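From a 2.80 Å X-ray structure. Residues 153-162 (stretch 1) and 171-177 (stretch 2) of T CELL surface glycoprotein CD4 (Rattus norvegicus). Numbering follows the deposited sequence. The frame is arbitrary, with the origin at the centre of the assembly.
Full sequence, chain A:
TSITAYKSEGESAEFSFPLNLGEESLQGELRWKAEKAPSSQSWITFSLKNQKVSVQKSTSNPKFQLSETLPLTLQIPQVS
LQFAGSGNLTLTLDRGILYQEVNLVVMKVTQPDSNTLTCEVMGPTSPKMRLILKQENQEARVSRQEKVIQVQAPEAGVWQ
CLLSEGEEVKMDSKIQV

Stretch 1 153-162: APEAGVWQCL
Stretch 2 171-177: MDSKIQV

Residues 158-162 and 171-176 form two neighbouring antiparallel strands, their N-to-C directions 157° apart and their axes approaching to 4.5 Å. The register pairs Val158 with Gln176, Trp159 with Ile175, Gln160 with Lys174, Cys161 with Ser173 and Leu162 with Asp172. CA-CA separations alternate accordingly: 5.5 Å for Trp159-Ile175 and 5.1 Å for Cys161-Ser173, the hydrogen-bonded pairs, against 4.4, 4.4 and 4.1 Å for Val158-Gln176, Gln160-Lys174 and Leu162-Asp172. Backbone angles are extended throughout, for example -95/118 at Val158, -156/138 at Ser173 and -170/170 at Met171.

Both hydrogen-bonded pairs satisfy their amides and carbonyls reciprocally, but unevenly. Trp159 N donates to Ile175 O at 2.6 Å, whereas the return bond from Ile175 N to Trp159 O is weak at 3.4 Å, although nearly straight (175°). Cys161 N reaches Ser173 O at a very short 2.5 Å, and Ser173 N answers to Cys161 O at 2.9 Å. The ladder extends past the paired residues through Val177 N, which donates to Gly157 O at 2.8 Å and 173°. Several of these carbonyls also receive CA-H contacts: Val158 CA lies 3.2 Å from Ile175 O, Gln176 CA 3.4 Å from Gly157 O, and Asp172 CA 2.9 Å from Cys161 O. Gly157 adopts phi/psi 137/-166, where a CB would be jammed against the preceding carbonyl oxygen.

Side chains alternate between the faces. Trp159, Cys161, Ser173 and Ile175 share one. Trp159 (chi1 -83°, m; chi2 73°) places CB 4.0 Å from Ile175 CG2, while its CD1 comes within 3.2 Å of Val177 CG2, a tight, oblique approach to the ring. The indole donor is satisfied within its own stretch, NE1 donating to Glu155 O at 2.9 Å and 170°; this ties the ring to the loop preceding the strand. From that loop Pro154 CG packs 3.8 Å from Val177 CG1, so Val177 (chi1 t) meets both residues through its methyls. Ile175 is t, t, Cys161 is t and bonded covalently elsewhere in the structure, and Ser173 is t, its OG satisfied elsewhere.

The other face carries Val158, Gln160, Leu162, Asp172, Lys174 and Gln176. Val158 (t) sets CG1 4.0 Å from Lys174 CD, and Leu162 (chi1 -21°, chi2 t) sets CD2 3.7 Å from Asp172 CB. Gln160 (t, t) lies on this face, and the end of its side chain comes nearer the neighbouring strand, where Asp172 is p (chi1 70°). Lys174, with chi1 -33° followed by m, t, p, has NZ hydrogen-bonded elsewhere.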

# COMPACT_ATOMS: atom_id res chain seq x y z
N ALA A 153 -14.26 -9.16 23.59
CA ALA A 153 -15.68 -8.86 23.64
C ALA A 153 -15.95 -7.36 23.58
O ALA A 153 -16.36 -6.71 24.55
CB ALA A 153 -16.37 -9.47 24.86
N PRO A 154 -15.75 -6.82 22.41
CA PRO A 154 -16.00 -5.41 22.19
C PRO A 154 -17.43 -5.00 22.47
O PRO A 154 -18.37 -5.73 22.12
CB PRO A 154 -15.76 -5.32 20.70
CG PRO A 154 -16.14 -6.72 20.23
CD PRO A 154 -15.31 -7.56 21.22
N GLU A 155 -17.60 -3.84 23.05
CA GLU A 155 -18.89 -3.26 23.26
C GLU A 155 -19.44 -2.99 21.89
O GLU A 155 -18.67 -2.62 21.03
CB GLU A 155 -18.77 -1.89 23.97
CG GLU A 155 -18.60 -2.37 25.45
CD GLU A 155 -17.13 -2.22 25.68
OE1 GLU A 155 -17.04 -0.97 25.81
OE2 GLU A 155 -16.27 -3.08 25.67
N ALA A 156 -20.70 -3.13 21.58
CA ALA A 156 -21.31 -2.83 20.30
C ALA A 156 -20.99 -1.36 20.01
O ALA A 156 -20.88 -0.66 21.03
CB ALA A 156 -22.79 -2.88 20.47
N GLY A 157 -20.94 -1.03 18.70
CA GLY A 157 -20.63 0.39 18.29
C GLY A 157 -19.63 0.58 17.13
O GLY A 157 -19.33 -0.41 16.41
N VAL A 158 -19.11 1.78 16.91
CA VAL A 158 -18.21 1.96 15.79
C VAL A 158 -16.87 1.79 16.43
O VAL A 158 -16.68 2.68 17.26
CB VAL A 158 -18.44 3.36 15.22
CG1 VAL A 158 -17.39 3.70 14.21
CG2 VAL A 158 -19.77 3.52 14.49
N TRP A 159 -16.10 0.83 16.04
CA TRP A 159 -14.74 0.86 16.65
C TRP A 159 -13.81 1.54 15.65
O TRP A 159 -14.21 1.51 14.48
CB TRP A 159 -14.26 -0.53 16.88
CG TRP A 159 -14.84 -0.96 18.17
CD1 TRP A 159 -16.14 -1.28 18.35
CD2 TRP A 159 -14.17 -1.09 19.43
NE1 TRP A 159 -16.30 -1.63 19.68
CE2 TRP A 159 -15.14 -1.55 20.36
CE3 TRP A 159 -12.88 -0.92 19.88
CZ2 TRP A 159 -14.86 -1.87 21.66
CZ3 TRP A 159 -12.62 -1.21 21.21
CH2 TRP A 159 -13.56 -1.67 22.11
N GLN A 160 -12.68 2.03 15.99
CA GLN A 160 -11.91 2.54 14.81
C GLN A 160 -10.59 1.84 14.85
O GLN A 160 -10.26 1.40 15.98
CB GLN A 160 -12.07 4.01 14.98
CG GLN A 160 -11.00 4.69 14.17
CD GLN A 160 -11.12 6.18 14.37
OE1 GLN A 160 -11.18 6.77 15.44
NE2 GLN A 160 -11.17 6.90 13.26
N CYS A 161 -9.83 1.61 13.78
CA CYS A 161 -8.49 0.99 14.03
C CYS A 161 -7.43 1.96 13.50
O CYS A 161 -7.61 2.50 12.37
CB CYS A 161 -8.34 -0.46 13.63
SG CYS A 161 -6.57 -0.93 13.83
N LEU A 162 -6.37 2.30 14.23
CA LEU A 162 -5.42 3.26 13.62
C LEU A 162 -4.00 2.74 13.68
O LEU A 162 -3.75 2.01 14.64
CB LEU A 162 -5.49 4.50 14.38
CG LEU A 162 -6.43 5.17 15.29
CD1 LEU A 162 -5.74 6.52 15.60
CD2 LEU A 162 -7.69 5.61 14.60
N MET A 171 -2.83 6.07 9.16
CA MET A 171 -4.18 5.67 8.65
C MET A 171 -5.07 5.09 9.76
O MET A 171 -4.49 4.83 10.83
CB MET A 171 -4.18 4.67 7.52
CG MET A 171 -3.41 3.45 7.95
SD MET A 171 -4.11 2.14 6.85
CE MET A 171 -2.86 0.99 7.42
N ASP A 172 -6.32 4.95 9.32
CA ASP A 172 -7.39 4.40 10.16
C ASP A 172 -8.45 3.67 9.33
O ASP A 172 -8.62 3.89 8.16
CB ASP A 172 -8.15 5.41 10.98
CG ASP A 172 -9.05 6.35 10.23
OD1 ASP A 172 -8.70 7.50 9.79
OD2 ASP A 172 -10.23 5.92 10.13
N SER A 173 -9.24 2.90 9.97
CA SER A 173 -10.33 2.15 9.38
C SER A 173 -11.40 1.83 10.45
O SER A 173 -11.00 1.49 11.60
CB SER A 173 -9.51 0.96 8.95
OG SER A 173 -10.29 0.29 7.98
N LYS A 174 -12.70 1.95 10.14
CA LYS A 174 -13.81 1.71 10.98
C LYS A 174 -14.60 0.47 10.50
O LYS A 174 -14.75 0.12 9.34
CB LYS A 174 -14.98 2.66 10.93
CG LYS A 174 -14.74 4.13 10.65
CD LYS A 174 -14.29 4.82 11.91
CE LYS A 174 -14.38 6.31 11.67
NZ LYS A 174 -15.83 6.59 11.46
N ILE A 175 -15.17 -0.03 11.56
CA ILE A 175 -16.06 -1.15 11.68
C ILE A 175 -17.13 -0.88 12.79
O ILE A 175 -16.95 -0.33 13.92
CB ILE A 175 -15.16 -2.39 11.96
CG1 ILE A 175 -16.15 -3.59 11.75
CG2 ILE A 175 -14.42 -2.34 13.31
CD1 ILE A 175 -15.34 -4.93 11.79
N GLN A 176 -18.31 -1.32 12.34
CA GLN A 176 -19.51 -1.32 13.17
C GLN A 176 -19.52 -2.78 13.69
O GLN A 176 -19.59 -3.84 12.96
CB GLN A 176 -20.79 -0.90 12.49
CG GLN A 176 -22.01 -1.61 13.01
CD GLN A 176 -23.39 -1.30 12.60
OE1 GLN A 176 -23.95 -1.81 11.65
NE2 GLN A 176 -24.00 -0.45 13.42
N VAL A 177 -19.45 -2.86 15.01
CA VAL A 177 -19.52 -4.18 15.70
C VAL A 177 -21.00 -4.29 16.11
O VAL A 177 -20.98 -5.54 16.14
CB VAL A 177 -18.56 -4.23 16.89
CG1 VAL A 177 -18.52 -5.60 17.53
CG2 VAL A 177 -17.16 -3.75 16.55
OXT VAL A 177 -22.22 -4.14 15.61